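Local coordinates for protein DegT/DnrJ/EryC1/StrS aminotransferase (Brucella abortus 2308, PDB 4QGR) that binds pyridoxal 5'-phosphate and probably catalyses the transfer of amino groups, as expected of the DegT/DnrJ/EryC1/StrS family of aminotransferases, at residues E169-A172 with Q173-G177; A62-N65 with G66-L70; V182-G185 with A186-H189; E255-A258 with I259-D262. All coordinates share one frame; numbering follows the deposited sequence.

How the contacts relate
Contacts 1 and 2 share one pyridoxal phosphate: contact 1 serves its ring and contact 2 its phosphate. Their centres lie about 13 Å apart, and they meet where L70 CD1 packs 3.6 Å from D170 OD2. Contact 3 follows contact 1 and backs it from the side away from the cofactor; G177 O and C184 N, 2.9 Å apart, probably share a hydrogen bond, and the carboxylate of E169 accepts backbone N-H groups of contact 3. Contact 4 is the outlier, on the long helix 247-278. It is linked to the site at second hand, through contact 1, where L260 CD2 lies 4.0 Å from I175 CG2; its centre is about 21 Å from that of contact 2.

Contact 1: residues E169-A172 with Q173-G177; sequences EDAA and QSIGG. With PLP (pyridoxal-5'-phosphate), chain E.
Beyond the end of strand 166-170 the chain folds through two successive turns. A type I turn runs from A171 to S174, closed by an almost straight bond (176°) from S174 N to A171 O at 3.1 Å. A type II turn from S174 to G177 follows, and G176, at positive phi, suits its third position. Two waters brace the bend, one joining D170 O to Q173 N and the other A172 O to I175 N.

D170 carries its carboxylate anti to its backbone N (chi1 -176°). OD1 folds back to accept A172 N at 3.1 Å, an Asx turn entered from the anti side of the carboxylate. OD2 lies 2.7 Å from PLP N1, and it is hydrogen-bonded to T95 OG1. Small A172 fits under the cofactor, its CB over a ring face and 3.2 Å from PLP C2. The extended Q173 reaches past it: NE2 donates to PLP O3 at 2.8 Å and is also hydrogen-bonded to Y323 OH, while OE1 accepts F147 N. At the back of the turn A171 CB rests 3.2 Å from S174 OG, whose hydroxyl bonds D145. With acid at the ring nitrogen, amide at the phenolic oxygen and methyl against the face, these contacts would hold the pyridine ring in position and limit its tilt, consistent with the aspartate-pyridine pairing of fold-type I aminotransferases.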
ATOM      1  N   GLU A 169     -11.817  15.405  -1.204  1.00 11.17           N
ATOM      2  CA  GLU A 169     -12.266  15.454   0.205  1.00 11.00           C
ATOM      3  C   GLU A 169     -11.451  14.414   0.977  1.00 10.68           C
ATOM      4  O   GLU A 169     -11.534  13.245   0.657  1.00 11.09           O
ATOM      5  CB  GLU A 169     -13.746  15.107   0.325  1.00 11.41           C
ATOM      6  CG  GLU A 169     -14.197  14.879   1.773  1.00 11.57           C
ATOM      7  CD  GLU A 169     -15.641  14.494   1.944  1.00 12.29           C
ATOM      8  OE1 GLU A 169     -16.232  14.093   0.929  1.00 13.52           O
ATOM      9  OE2 GLU A 169     -16.182  14.613   3.100  1.00 12.47           O
ATOM     10  N   ASP A 170     -10.627  14.833   1.937  1.00  9.89           N
ATOM     11  CA  ASP A 170      -9.943  13.882   2.822  1.00  9.98           C
ATOM     12  C   ASP A 170     -10.927  13.528   3.981  1.00  9.92           C
ATOM     13  O   ASP A 170     -10.984  14.203   4.989  1.00 10.45           O
ATOM     14  CB  ASP A 170      -8.601  14.387   3.319  1.00  9.90           C
ATOM     15  CG  ASP A 170      -7.849  13.360   4.154  1.00  9.78           C
ATOM     16  OD1 ASP A 170      -8.434  12.257   4.399  1.00 10.14           O
ATOM     17  OD2 ASP A 170      -6.690  13.641   4.574  1.00 10.52           O
ATOM     18  N   ALA A 171     -11.678  12.456   3.775  1.00 10.04           N
ATOM     19  CA  ALA A 171     -12.678  11.940   4.696  1.00 10.03           C
ATOM     20  C   ALA A 171     -12.100  10.727   5.475  1.00 10.32           C
ATOM     21  O   ALA A 171     -12.851   9.837   5.926  1.00 11.22           O
ATOM     22  CB  ALA A 171     -13.922  11.558   3.920  1.00 10.19           C
ATOM     23  N   ALA A 172     -10.780  10.720   5.701  1.00 10.50           N
ATOM     24  CA  ALA A 172     -10.138   9.680   6.498  1.00 10.56           C
ATOM     25  C   ALA A 172     -10.869   9.518   7.808  1.00 11.36           C
ATOM     26  O   ALA A 172     -10.985   8.392   8.318  1.00 11.46           O
ATOM     27  CB  ALA A 172      -8.684  10.023   6.775  1.00 10.95           C
ATOM     28  N   GLN A 173     -11.329  10.612   8.392  1.00 11.35           N
ATOM     29  CA  GLN A 173     -11.822  10.567   9.759  1.00 11.85           C
ATOM     30  C   GLN A 173     -13.304  10.727   9.840  1.00 11.68           C
ATOM     31  O   GLN A 173     -13.843  10.831  10.953  1.00 11.44           O
ATOM     32  CB  GLN A 173     -11.152  11.669  10.591  1.00 12.23           C
ATOM     33  CG  GLN A 173      -9.665  11.443  10.808  1.00 12.71           C
ATOM     34  CD  GLN A 173      -8.973  12.566  11.580  1.00 12.67           C
ATOM     35  OE1 GLN A 173      -9.558  13.234  12.441  1.00 13.24           O
ATOM     36  NE2 GLN A 173      -7.712  12.756  11.288  1.00 13.75           N
ATOM     37  N   SER A 174     -14.006  10.771   8.701  1.00 11.66           N
ATOM     38  CA  SER A 174     -15.392  11.252   8.757  1.00 11.43           C
ATOM     39  C   SER A 174     -16.444  10.324   8.147  1.00 11.42           C
ATOM     40  O   SER A 174     -17.548  10.762   7.888  1.00 11.49           O
ATOM     41  CB  SER A 174     -15.492  12.599   8.071  1.00 11.19           C
ATOM     42  OG  SER A 174     -15.061  12.508   6.736  1.00 11.36           O
ATOM     43  N   ILE A 175     -16.142   9.049   7.932  1.00 11.86           N
ATOM     44  CA  ILE A 175     -17.205   8.129   7.436  1.00 12.71           C
ATOM     45  C   ILE A 175     -18.282   7.941   8.516  1.00 13.34           C
ATOM     46  O   ILE A 175     -17.973   7.589   9.654  1.00 13.89           O
ATOM     47  CB  ILE A 175     -16.625   6.811   6.873  1.00 13.29           C
ATOM     48  CG1 ILE A 175     -15.696   7.101   5.696  1.00 13.42           C
ATOM     49  CG2 ILE A 175     -17.755   5.859   6.443  1.00 13.77           C
ATOM     50  CD1 ILE A 175     -16.308   7.866   4.553  1.00 14.07           C
ATOM     51  N   GLY A 176     -19.542   8.242   8.169  1.00 14.49           N
ATOM     52  CA  GLY A 176     -20.628   8.308   9.134  1.00 14.57           C
ATOM     53  C   GLY A 176     -21.068   9.700   9.404  1.00 15.10           C
ATOM     54  O   GLY A 176     -22.197   9.906   9.864  1.00 15.60           O
ATOM     55  N   GLY A 177     -20.186  10.681   9.122  1.00 14.43           N
ATOM     56  CA  GLY A 177     -20.527  12.074   9.262  1.00 15.08           C
ATOM     57  C   GLY A 177     -21.376  12.562   8.092  1.00 16.00           C
ATOM     58  O   GLY A 177     -21.377  11.959   7.011  1.00 15.89           O
TER
HETATM   59  N1  PLP E 403      -5.825  11.685   6.155  1.00 12.49           N
HETATM   60  C2  PLP E 403      -6.158  11.901   7.441  1.00 13.44           C
HETATM   61  C2A PLP E 403      -6.897  13.145   7.872  1.00 13.83           C
HETATM   62  C3  PLP E 403      -5.861  10.831   8.433  1.00 14.24           C
HETATM   63  O3  PLP E 403      -6.235  11.014   9.694  1.00 13.36           O
HETATM   64  C4  PLP E 403      -5.080   9.649   7.981  1.00 15.06           C
HETATM   65  C4A PLP E 403      -4.730   8.444   8.765  1.00 20.41           C
HETATM   66  O4A PLP E 403      -5.487   7.953   9.577  1.00 26.40           O
HETATM   67  C5  PLP E 403      -4.772   9.559   6.547  1.00 14.25           C
HETATM   68  C6  PLP E 403      -5.170  10.602   5.707  1.00 12.83           C
HETATM   69  C5A PLP E 403      -4.005   8.377   5.996  1.00 12.98           C
HETATM   70  O4P PLP E 403      -4.755   7.157   6.076  1.00 13.74           O
HETATM   71  P   PLP E 403      -4.004   5.750   6.281  1.00 13.40           P
HETATM   72  O1P PLP E 403      -5.021   4.656   5.964  1.00 12.60           O
HETATM   73  O2P PLP E 403      -2.768   5.750   5.418  1.00 12.87           O
HETATM   74  O3P PLP E 403      -3.689   5.792   7.786  1.00 13.95           O
HETATM   75  O   HOH W   1     -11.006  13.304   7.711  1.00 10.02           O
HETATM   76  O   HOH W   2     -13.602   7.507   8.636  1.00 14.15           O

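Contact 2: residues A62-N65 with G66-L70; sequences ACAN and GTDAL. With PLP (pyridoxal-5'-phosphate), chain E.
A single side-chain oxygen, N65 OD1, takes two successive backbone N-H groups, those of T67 and D68, each at 2.8 Å. The bond from D68 N is fairly straight (165°), whereas that from T67 N, whose donor lies in the plane of the amide carbonyl, is bent (132°). Asparagine suits this place because its chain is short: with CG between the backbone N and the carbonyl carbon (chi1 66°), OD1 is brought back to the N-H groups of the turn that follows. N65 O then receives A69 N at 3.2 Å. This is helix capping where strand 59-63 gives way to a helix, and the turn leading into helix 68-76 wraps the cofactor phosphate, a recurrent phosphate site of fold-type I PLP enzymes. G66 N donates to PLP O1P at 2.8 Å, and lacking a side chain the glycine can sit close beneath O4P. T67 gives O2P its hydroxyl OG1 at 2.7 Å, together with a weak bond from its already engaged N. N242 of the second subunit adds a further hydrogen bond to PLP. D68 crosses N65 at about a right angle, and its OD2 bonds S243 OG. Behind the cap, C63 SG packs 3.8 Å from A69 CB, two small side chains in contact across the strand-to-helix junction.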
ATOM      1  N   ALA A  62     -12.338   0.660  -3.661  1.00 12.52           N
ATOM      2  CA  ALA A  62     -11.560   0.234  -2.478  1.00 12.30           C
ATOM      3  C   ALA A  62     -10.079   0.212  -2.830  1.00 12.31           C
ATOM      4  O   ALA A  62      -9.729  -0.030  -3.971  1.00 12.18           O
ATOM      5  CB  ALA A  62     -12.047  -1.129  -1.975  1.00 12.86           C
ATOM      6  N   CYS A  63      -9.207   0.505  -1.854  1.00 11.48           N
ATOM      7  CA  CYS A  63      -7.756   0.476  -2.090  1.00 11.67           C
ATOM      8  C   CYS A  63      -7.028   0.127  -0.799  1.00 11.55           C
ATOM      9  O   CYS A  63      -7.669  -0.268   0.199  1.00 11.01           O
ATOM     10  CB  CYS A  63      -7.295   1.824  -2.665  1.00 11.42           C
ATOM     11  SG  CYS A  63      -7.732   3.299  -1.704  1.00 12.01           S
ATOM     12  N   ALA A  64      -5.714   0.311  -0.773  1.00 11.67           N
ATOM     13  CA  ALA A  64      -4.923  -0.274   0.278  1.00 12.10           C
ATOM     14  C   ALA A  64      -4.841   0.503   1.571  1.00 11.93           C
ATOM     15  O   ALA A  64      -4.586  -0.103   2.618  1.00 11.48           O
ATOM     16  CB  ALA A  64      -3.506  -0.543  -0.206  1.00 12.77           C
ATOM     17  N   ASN A  65      -4.987   1.820   1.492  1.00 10.92           N
ATOM     18  CA  ASN A  65      -4.938   2.680   2.641  1.00 10.59           C
ATOM     19  C   ASN A  65      -5.352   4.092   2.246  1.00 10.19           C
ATOM     20  O   ASN A  65      -5.543   4.398   1.055  1.00  9.94           O
ATOM     21  CB  ASN A  65      -3.541   2.663   3.325  1.00 10.17           C
ATOM     22  CG  ASN A  65      -2.473   3.266   2.439  1.00 10.67           C
ATOM     23  OD1 ASN A  65      -2.522   4.451   2.114  1.00 10.29           O
ATOM     24  ND2 ASN A  65      -1.547   2.452   2.000  1.00 10.80           N
ATOM     25  N   GLY A  66      -5.541   4.925   3.255  1.00 10.51           N
ATOM     26  CA  GLY A  66      -6.066   6.289   3.063  1.00 10.91           C
ATOM     27  C   GLY A  66      -5.070   7.276   2.525  1.00 11.29           C
ATOM     28  O   GLY A  66      -5.448   8.402   2.157  1.00 13.09           O
ATOM     29  N   THR A  67      -3.798   6.902   2.504  1.00 10.90           N
ATOM     30  CA  THR A  67      -2.747   7.754   1.940  1.00 10.67           C
ATOM     31  C   THR A  67      -2.759   7.545   0.423  1.00 11.15           C
ATOM     32  O   THR A  67      -2.871   8.517  -0.377  1.00 10.92           O
ATOM     33  CB  THR A  67      -1.368   7.395   2.540  1.00 10.93           C
ATOM     34  OG1 THR A  67      -1.411   7.582   3.958  1.00 10.34           O
ATOM     35  CG2 THR A  67      -0.289   8.263   1.924  1.00 10.83           C
ATOM     36  N   ASP A  68      -2.705   6.277   0.018  1.00 10.89           N
ATOM     37  CA  ASP A  68      -2.922   5.913  -1.383  1.00 11.51           C
ATOM     38  C   ASP A  68      -4.175   6.570  -1.966  1.00 11.30           C
ATOM     39  O   ASP A  68      -4.200   6.975  -3.162  1.00 11.25           O
ATOM     40  CB  ASP A  68      -3.078   4.385  -1.568  1.00 12.00           C
ATOM     41  CG  ASP A  68      -1.821   3.552  -1.250  1.00 13.98           C
ATOM     42  OD1 ASP A  68      -0.758   4.035  -0.722  1.00 15.91           O
ATOM     43  OD2 ASP A  68      -1.932   2.323  -1.444  1.00 14.85           O
ATOM     44  N   ALA A  69      -5.241   6.610  -1.174  1.00 10.90           N
ATOM     45  CA  ALA A  69      -6.524   7.131  -1.573  1.00 11.07           C
ATOM     46  C   ALA A  69      -6.517   8.589  -1.940  1.00 11.32           C
ATOM     47  O   ALA A  69      -7.317   8.998  -2.776  1.00 11.47           O
ATOM     48  CB  ALA A  69      -7.577   6.870  -0.515  1.00 11.26           C
ATOM     49  N   LEU A  70      -5.595   9.336  -1.361  1.00 10.91           N
ATOM     50  CA  LEU A  70      -5.372  10.752  -1.707  1.00 11.35           C
ATOM     51  C   LEU A  70      -4.401  10.913  -2.876  1.00 11.74           C
ATOM     52  O   LEU A  70      -4.567  11.825  -3.696  1.00 12.03           O
ATOM     53  CB  LEU A  70      -4.806  11.490  -0.488  1.00 11.51           C
ATOM     54  CG  LEU A  70      -5.706  11.539   0.760  1.00 11.59           C
ATOM     55  CD1 LEU A  70      -4.929  11.951   1.986  1.00 12.62           C
ATOM     56  CD2 LEU A  70      -6.810  12.559   0.507  1.00 11.87           C
TER
HETATM   57  N1  PLP E 403      -5.825  11.685   6.155  1.00 12.49           N
HETATM   58  C2  PLP E 403      -6.158  11.901   7.441  1.00 13.44           C
HETATM   59  C2A PLP E 403      -6.897  13.145   7.872  1.00 13.83           C
HETATM   60  C3  PLP E 403      -5.861  10.831   8.433  1.00 14.24           C
HETATM   61  O3  PLP E 403      -6.235  11.014   9.694  1.00 13.36           O
HETATM   62  C4  PLP E 403      -5.080   9.649   7.981  1.00 15.06           C
HETATM   63  C4A PLP E 403      -4.730   8.444   8.765  1.00 20.41           C
HETATM   64  O4A PLP E 403      -5.487   7.953   9.577  1.00 26.40           O
HETATM   65  C5  PLP E 403      -4.772   9.559   6.547  1.00 14.25           C
HETATM   66  C6  PLP E 403      -5.170  10.602   5.707  1.00 12.83           C
HETATM   67  C5A PLP E 403      -4.005   8.377   5.996  1.00 12.98           C
HETATM   68  O4P PLP E 403      -4.755   7.157   6.076  1.00 13.74           O
HETATM   69  P   PLP E 403      -4.004   5.750   6.281  1.00 13.40           P
HETATM   70  O1P PLP E 403      -5.021   4.656   5.964  1.00 12.60           O
HETATM   71  O2P PLP E 403      -2.768   5.750   5.418  1.00 12.87           O
HETATM   72  O3P PLP E 403      -3.689   5.792   7.786  1.00 13.95           O

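Contact 3: residues V182-G185 with A186-H189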
ATOM      1  N   VAL A 182     -25.864  15.376   3.104  1.00 20.84           N
ATOM      2  CA  VAL A 182     -24.904  14.819   2.198  1.00 19.70           C
ATOM      3  C   VAL A 182     -23.881  14.124   3.089  1.00 17.54           C
ATOM      4  O   VAL A 182     -23.446  14.686   4.074  1.00 16.78           O
ATOM      5  CB  VAL A 182     -24.259  15.900   1.338  1.00 20.34           C
ATOM      6  CG1 VAL A 182     -23.169  15.280   0.483  1.00 21.10           C
ATOM      7  CG2 VAL A 182     -25.341  16.540   0.447  1.00 22.30           C
ATOM      8  N   MET A 183     -23.603  12.864   2.793  1.00 16.61           N
ATOM      9  CA  MET A 183     -22.652  12.104   3.619  1.00 15.93           C
ATOM     10  C   MET A 183     -21.207  12.510   3.318  1.00 14.86           C
ATOM     11  O   MET A 183     -20.794  12.602   2.157  1.00 13.39           O
ATOM     12  CB  MET A 183     -22.794  10.610   3.313  1.00 16.69           C
ATOM     13  CG  MET A 183     -24.175  10.026   3.618  1.00 17.57           C
ATOM     14  SD  MET A 183     -24.650  10.050   5.361  1.00 18.79           S
ATOM     15  CE  MET A 183     -23.763   8.621   5.954  1.00 18.34           C
ATOM     16  N   CYS A 184     -20.388  12.604   4.364  1.00 14.56           N
ATOM     17  CA  CYS A 184     -18.968  12.745   4.187  1.00 13.84           C
ATOM     18  C   CYS A 184     -18.459  11.592   3.346  1.00 13.51           C
ATOM     19  O   CYS A 184     -18.830  10.436   3.543  1.00 13.09           O
ATOM     20  CB  CYS A 184     -18.246  12.775   5.520  1.00 13.77           C
ATOM     21  SG  CYS A 184     -18.565  14.281   6.485  1.00 14.33           S
ATOM     22  N   GLY A 185     -17.602  11.919   2.408  1.00 13.60           N
ATOM     23  CA  GLY A 185     -17.246  11.016   1.329  1.00 14.11           C
ATOM     24  C   GLY A 185     -17.774  11.428  -0.027  1.00 14.57           C
ATOM     25  O   GLY A 185     -17.148  11.115  -1.084  1.00 15.16           O
ATOM     26  N   ALA A 186     -18.876  12.166  -0.021  1.00 13.96           N
ATOM     27  CA  ALA A 186     -19.589  12.509  -1.208  1.00 14.78           C
ATOM     28  C   ALA A 186     -19.401  13.982  -1.654  1.00 14.79           C
ATOM     29  O   ALA A 186     -20.089  14.448  -2.567  1.00 14.47           O
ATOM     30  CB  ALA A 186     -21.090  12.198  -0.991  1.00 14.91           C
ATOM     31  N   PHE A 187     -18.485  14.711  -0.997  1.00 14.22           N
ATOM     32  CA  PHE A 187     -18.113  16.072  -1.362  1.00 15.14           C
ATOM     33  C   PHE A 187     -16.923  16.101  -2.351  1.00 15.60           C
ATOM     34  O   PHE A 187     -16.224  15.105  -2.561  1.00 15.10           O
ATOM     35  CB  PHE A 187     -17.800  16.878  -0.104  1.00 14.82           C
ATOM     36  CG  PHE A 187     -18.979  17.036   0.839  1.00 15.50           C
ATOM     37  CD1 PHE A 187     -19.972  17.983   0.575  1.00 16.51           C
ATOM     38  CD2 PHE A 187     -19.094  16.265   1.990  1.00 15.12           C
ATOM     39  CE1 PHE A 187     -21.035  18.150   1.461  1.00 17.41           C
ATOM     40  CE2 PHE A 187     -20.162  16.413   2.876  1.00 16.24           C
ATOM     41  CZ  PHE A 187     -21.142  17.369   2.594  1.00 17.26           C
ATOM     42  N   GLY A 188     -16.708  17.262  -2.953  1.00 16.63           N
ATOM     43  CA  GLY A 188     -15.638  17.448  -3.935  1.00 17.37           C
ATOM     44  C   GLY A 188     -15.838  16.690  -5.220  1.00 17.39           C
ATOM     45  O   GLY A 188     -16.935  16.157  -5.498  1.00 18.10           O
ATOM     46  N   HIS A 189     -14.782  16.603  -6.006  1.00 16.90           N
ATOM     47  CA  HIS A 189     -14.778  15.765  -7.215  1.00 17.77           C
ATOM     48  C   HIS A 189     -14.656  14.268  -6.859  1.00 16.27           C
ATOM     49  O   HIS A 189     -15.129  13.378  -7.583  1.00 15.16           O
ATOM     50  CB  HIS A 189     -13.628  16.197  -8.139  1.00 18.97           C
ATOM     51  CG  HIS A 189     -13.815  17.554  -8.760  1.00 21.47           C
ATOM     52  ND1 HIS A 189     -13.359  18.719  -8.171  1.00 21.07           N
ATOM     53  CD2 HIS A 189     -14.385  17.926  -9.940  1.00 22.98           C
ATOM     54  CE1 HIS A 189     -13.685  19.753  -8.922  1.00 23.06           C
ATOM     55  NE2 HIS A 189     -14.292  19.301 -10.016  1.00 23.78           N
TER
HETATM   56  O   HOH W   3     -16.866  12.640  -3.438  1.00 15.85           O
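This is a local hydrophobic contact around a tight turn, in which V182, on the short strand 182-183, meets F187 in the loop that leads to strand 190-194 of the main sheet. V182 CG1 stands over one face of the phenyl ring, a CH-pi contact 3.9 Å from the ring centroid and 22° off its normal. It is displaced toward the rim, so its nearest ring atom is CZ of F187, at 3.6 Å. CG1 is placed there by a torsion that sets it anti to the backbone N of V182 (chi1 175°). The same methyl also touches that of A186, CG1 of V182 to CB of A186 at 4.0 Å. C184 CA comes up at the ring edge, near its plane, and Y153 stacks on the same aromatic ring. Between valine and phenylalanine the backbone reverses, A186 N bonding M183 O at 2.9 Å. A water donates to both G185 O and F187 O, tying the exit of the turn together. E169, on strand 166-170 of the main sheet, accepts F187 N with OE1 and G185 N with OE2. The reversal from M183 to A186 is a classic type II beta turn, with glycine, G185, at the third position where positive phi is needed.

Contact 4: residues E255-A258 with I259-D262; sequences EKLA and ILED
I259 holds CG1 between its backbone N and carbonyl carbon (chi1 66°), an uncommon choice for a beta-branched residue on a helix, and this lays CG1 3.3 Å from K256 O. L257 and L260 share another setting: in both, CG is anti to the backbone N and the chain then bends, so that L257 CD1 and L260 CD2 meet at 3.9 Å, their branched ends crossing at a slant. Leucine suits both places, being long enough to reach along one side of the helix and apolar enough to pack there.

The backbone beneath departs from regular helix at I259 (phi -112°, psi 1°). I259 N bonds K256 O at 3.2 Å and L260 N bonds L257 O at 3.1 Å, both of the i to i+3 (3-10) kind. At the next two i to i+4 positions, L257 O to E261 N and A258 O to D262 N, water bridges the gap; L257 O thus accepts both L260 N and a water, the latter at 2.8 Å. These peptide groups are spread apart with solvent inserted, a local opening of the helix on the side where A258 is exposed.

Within the fold, this is part of the long helix 247-278. L257 leans on K50 and L51 of helix 42-55, and L260 on Y54, whose hydroxyl bonds E261; E261 also makes a salt bridge with R292. E255 and D262 pair with R24 and R20, and K256 NZ bonds Q17 and G202 O, fastening the helix to helices 14-20, 22-35 and 42-55.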
ATOM      1  N   GLU A 255     -18.975  -6.437   8.049  1.00 13.48           N
ATOM      2  CA  GLU A 255     -19.580  -6.550   9.376  1.00 13.68           C
ATOM      3  C   GLU A 255     -19.513  -5.227  10.168  1.00 13.04           C
ATOM      4  O   GLU A 255     -20.497  -4.867  10.821  1.00 13.15           O
ATOM      5  CB  GLU A 255     -18.922  -7.661  10.147  1.00 13.71           C
ATOM      6  CG  GLU A 255     -19.029  -9.036   9.524  1.00 14.84           C
ATOM      7  CD  GLU A 255     -20.455  -9.543   9.323  1.00 15.78           C
ATOM      8  OE1 GLU A 255     -21.414  -9.097  10.006  1.00 16.30           O
ATOM      9  OE2 GLU A 255     -20.640 -10.390   8.440  1.00 17.46           O
ATOM     10  N   LYS A 256     -18.417  -4.476  10.043  1.00 12.42           N
ATOM     11  CA  LYS A 256     -18.343  -3.157  10.670  1.00 12.46           C
ATOM     12  C   LYS A 256     -19.442  -2.217  10.119  1.00 12.85           C
ATOM     13  O   LYS A 256     -20.110  -1.490  10.862  1.00 12.55           O
ATOM     14  CB  LYS A 256     -16.976  -2.519  10.465  1.00 12.06           C
ATOM     15  CG  LYS A 256     -15.761  -3.296  10.924  1.00 12.34           C
ATOM     16  CD  LYS A 256     -15.825  -3.628  12.419  1.00 12.31           C
ATOM     17  CE  LYS A 256     -14.437  -3.762  13.021  1.00 12.44           C
ATOM     18  NZ  LYS A 256     -13.751  -2.463  13.133  1.00 12.42           N
ATOM     19  N   LEU A 257     -19.635  -2.281   8.809  1.00 13.26           N
ATOM     20  CA  LEU A 257     -20.548  -1.361   8.127  1.00 13.63           C
ATOM     21  C   LEU A 257     -21.964  -1.608   8.610  1.00 13.81           C
ATOM     22  O   LEU A 257     -22.735  -0.655   8.840  1.00 14.09           O
ATOM     23  CB  LEU A 257     -20.410  -1.461   6.589  1.00 13.70           C
ATOM     24  CG  LEU A 257     -21.410  -0.599   5.810  1.00 14.61           C
ATOM     25  CD1 LEU A 257     -21.109   0.900   6.109  1.00 14.19           C
ATOM     26  CD2 LEU A 257     -21.298  -0.913   4.327  1.00 14.85           C
ATOM     27  N   ALA A 258     -22.305  -2.859   8.878  1.00 14.56           N
ATOM     28  CA  ALA A 258     -23.695  -3.191   9.302  1.00 15.24           C
ATOM     29  C   ALA A 258     -24.086  -2.626  10.678  1.00 15.46           C
ATOM     30  O   ALA A 258     -25.271  -2.526  11.005  1.00 15.85           O
ATOM     31  CB  ALA A 258     -23.942  -4.709   9.274  1.00 15.91           C
ATOM     32  N   ILE A 259     -23.107  -2.249  11.479  1.00 14.66           N
ATOM     33  CA  ILE A 259     -23.362  -1.592  12.756  1.00 14.77           C
ATOM     34  C   ILE A 259     -22.948  -0.134  12.834  1.00 14.48           C
ATOM     35  O   ILE A 259     -23.137   0.525  13.884  1.00 14.41           O
ATOM     36  CB  ILE A 259     -22.724  -2.348  13.962  1.00 14.63           C
ATOM     37  CG1 ILE A 259     -21.202  -2.342  13.906  1.00 14.17           C
ATOM     38  CG2 ILE A 259     -23.272  -3.782  14.084  1.00 15.08           C
ATOM     39  CD1 ILE A 259     -20.563  -2.958  15.119  1.00 14.11           C
ATOM     40  N   LEU A 260     -22.416   0.402  11.735  1.00 14.51           N
ATOM     41  CA  LEU A 260     -21.890   1.770  11.730  1.00 14.02           C
ATOM     42  C   LEU A 260     -22.974   2.807  12.043  1.00 14.32           C
ATOM     43  O   LEU A 260     -22.761   3.721  12.849  1.00 14.35           O
ATOM     44  CB  LEU A 260     -21.222   2.080  10.375  1.00 13.87           C
ATOM     45  CG  LEU A 260     -20.636   3.473  10.188  1.00 13.85           C
ATOM     46  CD1 LEU A 260     -19.539   3.735  11.208  1.00 13.66           C
ATOM     47  CD2 LEU A 260     -20.095   3.629   8.778  1.00 14.40           C
ATOM     48  N   GLU A 261     -24.138   2.687  11.433  1.00 15.00           N
ATOM     49  CA  GLU A 261     -25.167   3.697  11.665  1.00 15.95           C
ATOM     50  C   GLU A 261     -25.595   3.759  13.118  1.00 16.48           C
ATOM     51  O   GLU A 261     -25.729   4.831  13.646  1.00 16.43           O
ATOM     52  CB  GLU A 261     -26.374   3.511  10.728  1.00 16.88           C
ATOM     53  CG  GLU A 261     -27.435   4.581  10.886  1.00 17.77           C
ATOM     54  CD  GLU A 261     -27.050   5.969  10.405  1.00 17.77           C
ATOM     55  OE1 GLU A 261     -25.978   6.158   9.806  1.00 17.77           O
ATOM     56  OE2 GLU A 261     -27.832   6.918  10.663  1.00 17.65           O
ATOM     57  N   ASP A 262     -25.763   2.609  13.784  1.00 17.00           N
ATOM     58  CA  ASP A 262     -26.134   2.620  15.210  1.00 17.58           C
ATOM     59  C   ASP A 262     -24.981   3.224  16.058  1.00 16.93           C
ATOM     60  O   ASP A 262     -25.197   4.006  16.994  1.00 16.43           O
ATOM     61  CB  ASP A 262     -26.485   1.207  15.672  1.00 18.66           C
ATOM     62  CG  ASP A 262     -26.998   1.175  17.053  1.00 19.73           C
ATOM     63  OD1 ASP A 262     -28.177   1.532  17.252  1.00 21.47           O
ATOM     64  OD2 ASP A 262     -26.263   0.757  17.958  1.00 19.94           O
TER
HETATM   65  O   HOH W   4     -25.077   0.557   9.655  1.00 14.74           O
HETATM   66  O   HOH W   5     -26.451   0.182  12.298  1.00 16.34           O